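LYND (Lyngbya aestuarii, PDB 4V1T) probably catalyses the ATP- and magnesium-dependent cyclodehydration of peptide residues to azolines. Local coordinates at residues E548-D553 against P735-F740; E108-P113 against W267-H272; E618-G623 against T661-T666. One frame throughout, in Å; residues are numbered along the deposited sequence.

Interaction 1 (E548-D553 against P735-F740); sequences ELVERD and PGMRHF. With MG (magnesium ion), chain O; PO4 (phosphate ion), chain P.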
loop_
_atom_site.group_PDB
_atom_site.type_symbol
_atom_site.label_atom_id
_atom_site.label_comp_id
_atom_site.label_asym_id
_atom_site.label_seq_id
_atom_site.Cartn_x
_atom_site.Cartn_y
_atom_site.Cartn_z
ATOM N N GLU B 548 0.937 -21.612 22.020
ATOM C CA GLU B 548 -0.504 -21.687 21.899
ATOM C C GLU B 548 -1.014 -22.840 22.763
ATOM O O GLU B 548 -1.940 -22.664 23.532
ATOM C CB GLU B 548 -0.942 -21.867 20.451
ATOM C CG GLU B 548 -2.451 -21.762 20.270
ATOM C CD GLU B 548 -2.831 -21.447 18.845
ATOM O OE1 GLU B 548 -2.895 -22.379 18.023
ATOM O OE2 GLU B 548 -3.047 -20.259 18.544
ATOM N N LEU B 549 -0.378 -24.001 22.670
ATOM C CA LEU B 549 -0.793 -25.157 23.469
ATOM C C LEU B 549 -0.811 -24.878 24.985
ATOM O O LEU B 549 -1.766 -25.244 25.667
ATOM C CB LEU B 549 0.115 -26.349 23.177
ATOM C CG LEU B 549 0.070 -26.937 21.760
ATOM C CD1 LEU B 549 0.880 -28.221 21.716
ATOM C CD2 LEU B 549 -1.349 -27.214 21.286
ATOM N N VAL B 550 0.226 -24.228 25.509
ATOM C CA VAL B 550 0.292 -23.956 26.946
ATOM C C VAL B 550 -0.739 -22.897 27.308
ATOM O O VAL B 550 -1.274 -22.891 28.418
ATOM C CB VAL B 550 1.705 -23.482 27.417
ATOM C CG1 VAL B 550 1.700 -23.124 28.903
ATOM C CG2 VAL B 550 2.759 -24.556 27.147
ATOM N N GLU B 551 -1.020 -22.009 26.361
ATOM C CA GLU B 551 -2.067 -21.008 26.541
ATOM C C GLU B 551 -3.419 -21.669 26.769
ATOM O O GLU B 551 -4.115 -21.339 27.721
ATOM C CB GLU B 551 -2.140 -20.085 25.321
ATOM C CG GLU B 551 -3.314 -19.111 25.289
ATOM C CD GLU B 551 -3.565 -18.578 23.893
ATOM O OE1 GLU B 551 -2.595 -18.174 23.220
ATOM O OE2 GLU B 551 -4.731 -18.586 23.461
ATOM N N ARG B 552 -3.784 -22.601 25.892
ATOM C CA ARG B 552 -5.107 -23.236 25.954
ATOM C C ARG B 552 -5.214 -24.126 27.186
ATOM O O ARG B 552 -6.266 -24.170 27.834
ATOM C CB ARG B 552 -5.407 -24.083 24.721
ATOM C CG ARG B 552 -4.899 -23.561 23.407
ATOM C CD ARG B 552 -5.602 -22.325 22.914
ATOM N NE ARG B 552 -5.725 -22.372 21.458
ATOM C CZ ARG B 552 -6.015 -21.343 20.682
ATOM N NH1 ARG B 552 -6.182 -20.138 21.192
ATOM N NH2 ARG B 552 -6.108 -21.523 19.378
ATOM N N ASP B 553 -4.127 -24.842 27.479
ATOM C CA ASP B 553 -4.047 -25.694 28.655
ATOM C C ASP B 553 -4.283 -24.853 29.904
ATOM O O ASP B 553 -5.107 -25.206 30.745
ATOM C CB ASP B 553 -2.694 -26.407 28.717
ATOM C CG ASP B 553 -2.586 -27.354 29.887
ATOM O OD1 ASP B 553 -2.228 -26.888 30.993
ATOM O OD2 ASP B 553 -2.841 -28.566 29.701
ATOM N N PRO B 735 0.472 -34.395 23.315
ATOM C CA PRO B 735 -0.609 -35.227 23.858
ATOM C C PRO B 735 -0.734 -35.135 25.373
ATOM O O PRO B 735 0.249 -35.320 26.078
ATOM C CB PRO B 735 -0.197 -36.639 23.437
ATOM C CG PRO B 735 0.610 -36.432 22.201
ATOM C CD PRO B 735 1.377 -35.173 22.450
ATOM N N GLY B 736 -1.941 -34.840 25.850
ATOM C CA GLY B 736 -2.208 -34.676 27.272
ATOM C C GLY B 736 -2.578 -33.242 27.615
ATOM O O GLY B 736 -3.409 -32.996 28.482
ATOM N N MET B 737 -1.969 -32.284 26.926
ATOM C CA MET B 737 -2.267 -30.877 27.183
ATOM C C MET B 737 -3.664 -30.549 26.704
ATOM O O MET B 737 -4.112 -31.045 25.678
ATOM C CB MET B 737 -1.226 -29.970 26.527
ATOM C CG MET B 737 0.136 -30.068 27.216
ATOM S SD MET B 737 1.363 -28.913 26.596
ATOM C CE MET B 737 0.771 -27.388 27.311
ATOM N N ARG B 738 -4.347 -29.703 27.463
ATOM C CA ARG B 738 -5.775 -29.489 27.290
ATOM C C ARG B 738 -6.123 -28.359 26.320
ATOM O O ARG B 738 -5.451 -27.321 26.274
ATOM C CB ARG B 738 -6.420 -29.207 28.651
ATOM C CG ARG B 738 -5.905 -30.072 29.792
ATOM C CD ARG B 738 -6.101 -31.549 29.515
ATOM N NE ARG B 738 -7.515 -31.892 29.443
ATOM C CZ ARG B 738 -8.030 -33.075 29.743
ATOM N NH1 ARG B 738 -7.254 -34.062 30.153
ATOM N NH2 ARG B 738 -9.333 -33.264 29.637
ATOM N N HIS B 739 -7.186 -28.580 25.553
ATOM C CA HIS B 739 -7.826 -27.535 24.776
ATOM C C HIS B 739 -8.777 -26.820 25.719
ATOM O O HIS B 739 -9.232 -27.424 26.684
ATOM C CB HIS B 739 -8.569 -28.143 23.579
ATOM C CG HIS B 739 -8.790 -27.191 22.443
ATOM N ND1 HIS B 739 -8.815 -27.603 21.129
ATOM C CD2 HIS B 739 -8.995 -25.854 22.416
ATOM C CE1 HIS B 739 -9.031 -26.565 20.343
ATOM N NE2 HIS B 739 -9.139 -25.490 21.099
ATOM N N PHE B 740 -9.066 -25.544 25.475
ATOM C CA PHE B 740 -10.032 -24.825 26.307
ATOM C C PHE B 740 -11.476 -25.077 25.878
ATOM O O PHE B 740 -12.387 -24.342 26.262
ATOM C CB PHE B 740 -9.731 -23.316 26.335
ATOM C CG PHE B 740 -9.796 -22.624 24.988
ATOM C CD1 PHE B 740 -10.981 -22.547 24.273
ATOM C CD2 PHE B 740 -8.690 -21.961 24.493
ATOM C CE1 PHE B 740 -11.039 -21.877 23.063
ATOM C CE2 PHE B 740 -8.746 -21.284 23.282
ATOM C CZ PHE B 740 -9.916 -21.246 22.566
HETATM MG MG MG O . -3.476 -19.323 16.674
HETATM P P PO4 P . -6.363 -17.934 17.618
HETATM O O1 PO4 P . -7.586 -18.713 18.071
HETATM O O2 PO4 P . -5.261 -18.887 17.234
HETATM O O3 PO4 P . -5.914 -17.036 18.748
HETATM O O4 PO4 P . -6.747 -17.134 16.390
HETATM O O HOH W 1 -3.524 -27.138 24.728
HETATM O O HOH W 2 -3.611 -18.372 14.788
HETATM O O HOH W 3 -1.475 -19.791 16.159
HETATM O O HOH W 4 -3.666 -21.056 15.486
#
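Helix 538-561 lies against the loop after strand 728-733, with the CA atoms of Asp553 and Arg738 4.4 Å apart. Asp553 OD2 uses its anti lone pair to take the backbone N-H of Arg738, 2.9 Å from N and nearly straight at 168°, while OD1 pairs with Arg748. One water bridges the two segments, giving its protons to Leu549 O and Arg738 O. Met737 sets its CE against Val550 CG2 at a tight 3.5 Å. Arg552 and Phe740 run side by side: Phe740 CE2 meets Arg552 CD at 3.3 Å, and the guanidinium stands 81° from the ring plane with Phe740 CZ over one face and Glu548 CG over the other. Asn530 holds Arg552 NE, Glu551 OE2 weakly holds NH1 in a salt bridge, and NH2 weakly bonds O1 of a phosphate probably from the crystallisation liquor. Arg552 NH2 also lies 3.4 Å from Glu548 OE2, a salt bridge of charges alone with no N-H aimed at the oxygen. Glu548 OE2 binds magnesium at 2.1 Å, with phosphate O2, three waters and one ligand from elsewhere. Glu548 also touches ADP: the helix carries part of the YcaO nucleotide and metal site, the 735-740 loop flanking its second-shell arginine.

Interaction 2 (E108-P113 against W267-H272); sequences EALRQP and WIVKYH
Ile268 opens the contact on helix 250-275, meeting residues of helix 103-109 and the type I beta turn from Ala109 to Gln112. Its CG1 sits in the crowded position between backbone N and carbonyl carbon (chi1 57°), and the branch ends with CD1 at 3.9 Å from Leu110 CD2, the two side chains crossing at about a right angle. The carbonyl of Ile268 does polar work too: it accepts an N-H from Gln112 NE2 at 3.1 Å, with the donor well above the carbonyl plane, while also taking the helical N-H of His272. Val269 comes next, its CG2 lying beside Ala109 CB at 4.0 Å and looser against Leu110 CD2. Trp96 of helix 90-98 touches both Leu110 and Val269, extending this apolar patch. Tyr271 presents its ring edge to Gln112, whose OE1 lies in the ring plane at 3.4 Å from CD2; amide and ring are nearly coplanar, 9° apart. His272 ends the walk. Its CB packs closely on Ala109 CB at 3.3 Å, and its CG lies anti to the backbone N, which puts Ala109 CA over one ring face, toward the rim. Glu108 CB approaches the same ring near NE2 at 4.1 Å.

The Gln112 amide is thus fixed by two bonds from one nitrogen: NE2 also gives a straight bond (169°) to Ala109 O, 2.8 Å away and on a lone pair, and both acceptors lie close to the amide plane. The extended side chain reaches back to the carbonyl that its own backbone N-H already holds, while its other N-H ties that turn to the long helix, so one amide group joins the turn to helix packing.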
loop_
_atom_site.group_PDB
_atom_site.type_symbol
_atom_site.label_atom_id
_atom_site.label_comp_id
_atom_site.label_asym_id
_atom_site.label_seq_id
_atom_site.Cartn_x
_atom_site.Cartn_y
_atom_site.Cartn_z
ATOM N N GLU B 108 8.822 -7.576 -37.623
ATOM C CA GLU B 108 9.021 -8.991 -37.924
ATOM C C GLU B 108 8.249 -9.874 -36.927
ATOM O O GLU B 108 7.625 -10.865 -37.307
ATOM C CB GLU B 108 10.511 -9.341 -37.898
ATOM C CG GLU B 108 10.921 -10.393 -38.924
ATOM C CD GLU B 108 10.938 -9.857 -40.343
ATOM O OE1 GLU B 108 11.280 -8.670 -40.539
ATOM O OE2 GLU B 108 10.611 -10.633 -41.261
ATOM N N ALA B 109 8.291 -9.502 -35.657
ATOM C CA ALA B 109 7.605 -10.263 -34.626
ATOM C C ALA B 109 6.098 -10.298 -34.856
ATOM O O ALA B 109 5.441 -11.298 -34.579
ATOM C CB ALA B 109 7.904 -9.681 -33.265
ATOM N N LEU B 110 5.560 -9.196 -35.361
ATOM C CA LEU B 110 4.127 -9.068 -35.581
ATOM C C LEU B 110 3.614 -9.960 -36.713
ATOM O O LEU B 110 2.403 -10.131 -36.859
ATOM C CB LEU B 110 3.771 -7.603 -35.868
ATOM C CG LEU B 110 3.845 -6.622 -34.695
ATOM C CD1 LEU B 110 3.597 -5.206 -35.179
ATOM C CD2 LEU B 110 2.847 -6.974 -33.615
ATOM N N ARG B 111 4.526 -10.525 -37.503
ATOM C CA ARG B 111 4.159 -11.422 -38.608
ATOM C C ARG B 111 3.850 -12.832 -38.125
ATOM O O ARG B 111 3.408 -13.667 -38.900
ATOM C CB ARG B 111 5.282 -11.498 -39.638
ATOM C CG ARG B 111 5.528 -10.208 -40.385
ATOM C CD ARG B 111 6.620 -10.365 -41.423
ATOM N NE ARG B 111 6.936 -9.110 -42.095
ATOM C CZ ARG B 111 6.086 -8.094 -42.257
ATOM N NH1 ARG B 111 4.840 -8.167 -41.804
ATOM N NH2 ARG B 111 6.480 -6.990 -42.884
ATOM N N GLN B 112 4.101 -13.100 -36.854
ATOM C CA GLN B 112 3.819 -14.414 -36.281
ATOM C C GLN B 112 2.310 -14.630 -36.194
ATOM O O GLN B 112 1.608 -13.814 -35.591
ATOM C CB GLN B 112 4.431 -14.536 -34.886
ATOM C CG GLN B 112 5.946 -14.569 -34.861
ATOM C CD GLN B 112 6.491 -14.473 -33.448
ATOM O OE1 GLN B 112 6.909 -15.465 -32.866
ATOM N NE2 GLN B 112 6.480 -13.265 -32.886
ATOM N N PRO B 113 1.804 -15.718 -36.797
ATOM C CA PRO B 113 0.367 -15.941 -36.698
ATOM C C PRO B 113 -0.053 -16.450 -35.317
ATOM O O PRO B 113 0.748 -17.036 -34.585
ATOM C CB PRO B 113 0.091 -16.985 -37.781
ATOM C CG PRO B 113 1.377 -17.696 -37.975
ATOM C CD PRO B 113 2.475 -16.731 -37.634
ATOM N N TRP B 267 3.089 -9.624 -26.055
ATOM C CA TRP B 267 3.655 -10.941 -25.782
ATOM C C TRP B 267 4.462 -11.494 -26.953
ATOM O O TRP B 267 5.582 -11.972 -26.768
ATOM C CB TRP B 267 2.577 -11.965 -25.403
ATOM C CG TRP B 267 3.165 -13.318 -25.318
ATOM C CD1 TRP B 267 3.044 -14.320 -26.233
ATOM C CD2 TRP B 267 4.036 -13.810 -24.297
ATOM N NE1 TRP B 267 3.770 -15.413 -25.836
ATOM C CE2 TRP B 267 4.384 -15.128 -24.647
ATOM C CE3 TRP B 267 4.541 -13.269 -23.112
ATOM C CZ2 TRP B 267 5.210 -15.914 -23.857
ATOM C CZ3 TRP B 267 5.374 -14.050 -22.329
ATOM C CH2 TRP B 267 5.702 -15.357 -22.707
ATOM N N ILE B 268 3.891 -11.442 -28.153
ATOM C CA ILE B 268 4.549 -12.033 -29.322
ATOM C C ILE B 268 5.832 -11.279 -29.645
ATOM O O ILE B 268 6.823 -11.891 -30.079
ATOM C CB ILE B 268 3.634 -12.072 -30.575
ATOM C CG1 ILE B 268 3.138 -10.672 -30.937
ATOM C CG2 ILE B 268 2.459 -13.005 -30.329
ATOM C CD1 ILE B 268 2.363 -10.601 -32.234
ATOM N N VAL B 269 5.835 -9.961 -29.423
ATOM C CA VAL B 269 7.034 -9.159 -29.688
ATOM C C VAL B 269 8.117 -9.537 -28.695
ATOM O O VAL B 269 9.272 -9.805 -29.063
ATOM C CB VAL B 269 6.738 -7.658 -29.610
ATOM C CG1 VAL B 269 8.027 -6.834 -29.545
ATOM C CG2 VAL B 269 5.895 -7.236 -30.794
ATOM N N LYS B 270 7.734 -9.570 -27.427
ATOM C CA LYS B 270 8.617 -10.021 -26.365
ATOM C C LYS B 270 9.175 -11.417 -26.653
ATOM O O LYS B 270 10.368 -11.684 -26.483
ATOM C CB LYS B 270 7.866 -9.998 -25.036
ATOM C CG LYS B 270 8.617 -10.587 -23.852
ATOM C CD LYS B 270 8.253 -9.845 -22.578
ATOM C CE LYS B 270 8.766 -10.523 -21.339
ATOM N NZ LYS B 270 8.195 -9.897 -20.117
ATOM N N TYR B 271 8.303 -12.301 -27.108
ATOM C CA TYR B 271 8.682 -13.679 -27.376
ATOM C C TYR B 271 9.678 -13.763 -28.527
ATOM O O TYR B 271 10.616 -14.552 -28.481
ATOM C CB TYR B 271 7.447 -14.497 -27.713
ATOM C CG TYR B 271 7.755 -15.865 -28.267
ATOM C CD1 TYR B 271 8.326 -16.847 -27.468
ATOM C CD2 TYR B 271 7.479 -16.174 -29.589
ATOM C CE1 TYR B 271 8.600 -18.111 -27.971
ATOM C CE2 TYR B 271 7.746 -17.431 -30.095
ATOM C CZ TYR B 271 8.302 -18.395 -29.279
ATOM O OH TYR B 271 8.580 -19.644 -29.777
ATOM N N HIS B 272 9.460 -12.947 -29.560
ATOM C CA HIS B 272 10.330 -12.921 -30.716
ATOM C C HIS B 272 11.744 -12.499 -30.318
ATOM O O HIS B 272 12.707 -13.112 -30.741
ATOM C CB HIS B 272 9.775 -11.969 -31.772
ATOM C CG HIS B 272 10.659 -11.810 -32.966
ATOM N ND1 HIS B 272 10.754 -12.766 -33.953
ATOM C CD2 HIS B 272 11.482 -10.802 -33.341
ATOM C CE1 HIS B 272 11.601 -12.361 -34.880
ATOM N NE2 HIS B 272 12.057 -11.171 -34.533
#

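Interaction 3 (E618-G623 against T661-T666); sequences ERLILG and TDWLIT
Two direct hydrogen bonds join the residues leading into strand 621-626 to the short helix 661-666. The stronger runs from Trp663 NE1 to Leu620 O, a short 2.6 Å; the oxygen lies in the indole plane at the ring edge, whereas the donor stands 35° above the carbonyl plane rather than on a lone pair. A weak one, 3.2 Å at 130°, runs from Arg619 N to Leu664 O, and Arg619 CA brings a C-H to the same oxygen. A water adds to the polar set, accepting from Leu620 N at 2.6 Å and lying 2.8 Å from Trp663 O, to which it can donate.

Apolar contacts fill in around these bonds. Leu620 and Trp663 cross at about a right angle, Leu620 CB resting 3.7 Å from CZ2 of the indole. Leu664, its CG anti to the carbonyl carbon (chi1 -73°), drives CD2 against Ile621 CG1 at a tight 3.5 Å, and Leu648 and Ile644 of helix 630-649 continue this layer. An alanine at Trp663 would remove the indole N-H and its ring edge, and would probably leave Leu620 O short of a donor and loosen the packing on Leu620 CB.

Backbone polar groups just ahead of the strand are therefore met by a side-chain N-H, a helix carbonyl and water, which tie helix 661-666 to the residues leading into edge strand 621-626.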
loop_
_atom_site.group_PDB
_atom_site.type_symbol
_atom_site.label_atom_id
_atom_site.label_comp_id
_atom_site.label_asym_id
_atom_site.label_seq_id
_atom_site.Cartn_x
_atom_site.Cartn_y
_atom_site.Cartn_z
ATOM N N GLU B 618 -23.065 -6.304 29.556
ATOM C CA GLU B 618 -21.686 -6.154 30.022
ATOM C C GLU B 618 -20.642 -6.490 28.955
ATOM O O GLU B 618 -19.510 -6.034 29.038
ATOM C CB GLU B 618 -21.450 -7.018 31.255
ATOM C CG GLU B 618 -22.198 -6.517 32.481
ATOM C CD GLU B 618 -21.772 -7.219 33.757
ATOM O OE1 GLU B 618 -20.770 -7.967 33.727
ATOM O OE2 GLU B 618 -22.443 -7.017 34.792
ATOM N N ARG B 619 -21.040 -7.292 27.971
ATOM C CA ARG B 619 -20.175 -7.679 26.859
ATOM C C ARG B 619 -18.853 -8.219 27.375
ATOM O O ARG B 619 -17.781 -7.685 27.065
ATOM C CB ARG B 619 -19.907 -6.489 25.925
ATOM C CG ARG B 619 -21.142 -5.702 25.520
ATOM C CD ARG B 619 -21.679 -6.065 24.149
ATOM N NE ARG B 619 -22.161 -4.853 23.485
ATOM C CZ ARG B 619 -22.961 -4.836 22.429
ATOM N NH1 ARG B 619 -23.395 -5.969 21.908
ATOM N NH2 ARG B 619 -23.339 -3.680 21.903
ATOM N N LEU B 620 -18.933 -9.257 28.188
ATOM C CA LEU B 620 -17.745 -9.864 28.746
ATOM C C LEU B 620 -16.887 -10.390 27.611
ATOM O O LEU B 620 -17.297 -11.227 26.806
ATOM C CB LEU B 620 -18.088 -10.999 29.721
ATOM C CG LEU B 620 -18.793 -10.550 31.001
ATOM C CD1 LEU B 620 -19.207 -11.759 31.826
ATOM C CD2 LEU B 620 -17.900 -9.617 31.809
ATOM N N ILE B 621 -15.684 -9.865 27.543
ATOM C CA ILE B 621 -14.760 -10.276 26.532
ATOM C C ILE B 621 -13.447 -10.605 27.207
ATOM O O ILE B 621 -13.099 -10.056 28.245
ATOM C CB ILE B 621 -14.645 -9.187 25.447
ATOM C CG1 ILE B 621 -15.989 -9.124 24.704
ATOM C CG2 ILE B 621 -13.515 -9.504 24.472
ATOM C CD1 ILE B 621 -16.138 -7.996 23.765
ATOM N N LEU B 622 -12.725 -11.529 26.617
ATOM C CA LEU B 622 -11.448 -11.912 27.150
ATOM C C LEU B 622 -10.519 -12.405 26.045
ATOM O O LEU B 622 -10.954 -12.716 24.932
ATOM C CB LEU B 622 -11.641 -12.958 28.245
ATOM C CG LEU B 622 -12.655 -14.043 27.926
ATOM C CD1 LEU B 622 -12.005 -15.063 27.031
ATOM C CD2 LEU B 622 -13.177 -14.694 29.192
ATOM N N GLY B 623 -9.232 -12.449 26.356
ATOM C CA GLY B 623 -8.216 -12.806 25.385
ATOM C C GLY B 623 -7.041 -13.421 26.104
ATOM O O GLY B 623 -6.799 -13.120 27.273
ATOM N N THR B 661 -22.669 -14.417 20.685
ATOM C CA THR B 661 -23.608 -13.319 20.869
ATOM C C THR B 661 -24.402 -13.486 22.178
ATOM O O THR B 661 -24.510 -12.569 22.957
ATOM C CB THR B 661 -24.566 -13.229 19.670
ATOM O OG1 THR B 661 -23.823 -13.011 18.473
ATOM C CG2 THR B 661 -25.508 -12.125 19.845
ATOM N N ASP B 662 -24.901 -14.683 22.428
ATOM C CA ASP B 662 -25.630 -14.985 23.660
ATOM C C ASP B 662 -24.807 -14.617 24.891
ATOM O O ASP B 662 -25.299 -13.973 25.815
ATOM C CB ASP B 662 -25.985 -16.471 23.713
ATOM C CG ASP B 662 -27.035 -16.781 24.760
ATOM O OD1 ASP B 662 -26.787 -16.524 25.962
ATOM O OD2 ASP B 662 -28.119 -17.283 24.382
ATOM N N TRP B 663 -23.548 -15.039 24.887
ATOM C CA TRP B 663 -22.629 -14.740 25.971
ATOM C C TRP B 663 -22.485 -13.234 26.202
ATOM O O TRP B 663 -22.512 -12.760 27.343
ATOM C CB TRP B 663 -21.269 -15.349 25.662
ATOM C CG TRP B 663 -20.174 -14.788 26.496
ATOM C CD1 TRP B 663 -19.388 -13.705 26.202
ATOM C CD2 TRP B 663 -19.729 -15.278 27.761
ATOM N NE1 TRP B 663 -18.487 -13.497 27.208
ATOM C CE2 TRP B 663 -18.677 -14.445 28.182
ATOM C CE3 TRP B 663 -20.121 -16.341 28.583
ATOM C CZ2 TRP B 663 -18.015 -14.641 29.388
ATOM C CZ3 TRP B 663 -19.462 -16.532 29.775
ATOM C CH2 TRP B 663 -18.426 -15.687 30.169
ATOM N N LEU B 664 -22.347 -12.488 25.111
ATOM C CA LEU B 664 -22.087 -11.054 25.184
ATOM C C LEU B 664 -23.261 -10.265 25.759
ATOM O O LEU B 664 -23.067 -9.360 26.568
ATOM C CB LEU B 664 -21.730 -10.524 23.796
ATOM C CG LEU B 664 -20.342 -10.906 23.285
ATOM C CD1 LEU B 664 -20.240 -10.720 21.772
ATOM C CD2 LEU B 664 -19.270 -10.083 23.980
ATOM N N ILE B 665 -24.475 -10.614 25.349
ATOM C CA ILE B 665 -25.656 -9.864 25.780
ATOM C C ILE B 665 -26.156 -10.329 27.148
ATOM O O ILE B 665 -26.613 -9.514 27.950
ATOM C CB ILE B 665 -26.814 -9.933 24.732
ATOM C CG1 ILE B 665 -28.138 -9.462 25.352
ATOM C CG2 ILE B 665 -27.005 -11.340 24.194
ATOM C CD1 ILE B 665 -29.252 -9.237 24.345
ATOM N N THR B 666 -26.058 -11.632 27.420
ATOM C CA THR B 666 -26.677 -12.212 28.614
ATOM C C THR B 666 -25.778 -12.210 29.848
ATOM O O THR B 666 -26.187 -11.774 30.921
ATOM C CB THR B 666 -27.147 -13.671 28.383
ATOM O OG1 THR B 666 -26.025 -14.513 28.090
ATOM C CG2 THR B 666 -28.164 -13.745 27.249
HETATM O O HOH W 5 -24.076 -8.764 29.827
HETATM O O HOH W 6 -21.073 -10.666 28.632
#

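Interactions 1 and 3 belong to one neighbourhood: all four of their segments belong to the YcaO cyclodehydratase part of the chain, and their centres are 23 Å apart, with nearest atoms about 6 Å apart and no direct touch. Interaction 3 is nested in the loop that interaction 1 closes. Strand 621-626 connects them, because Phe624 and Ala626 touch Glu551 of interaction 1. Interaction 1 is at the nucleotide and magnesium site itself; in interaction 3 the side chain of Ile621 remains about 13 Å from ADP. Interaction 2 stands apart, its centre 61 Å from interaction 1 and 64 Å from interaction 3, on the opposite side of the chain's centre.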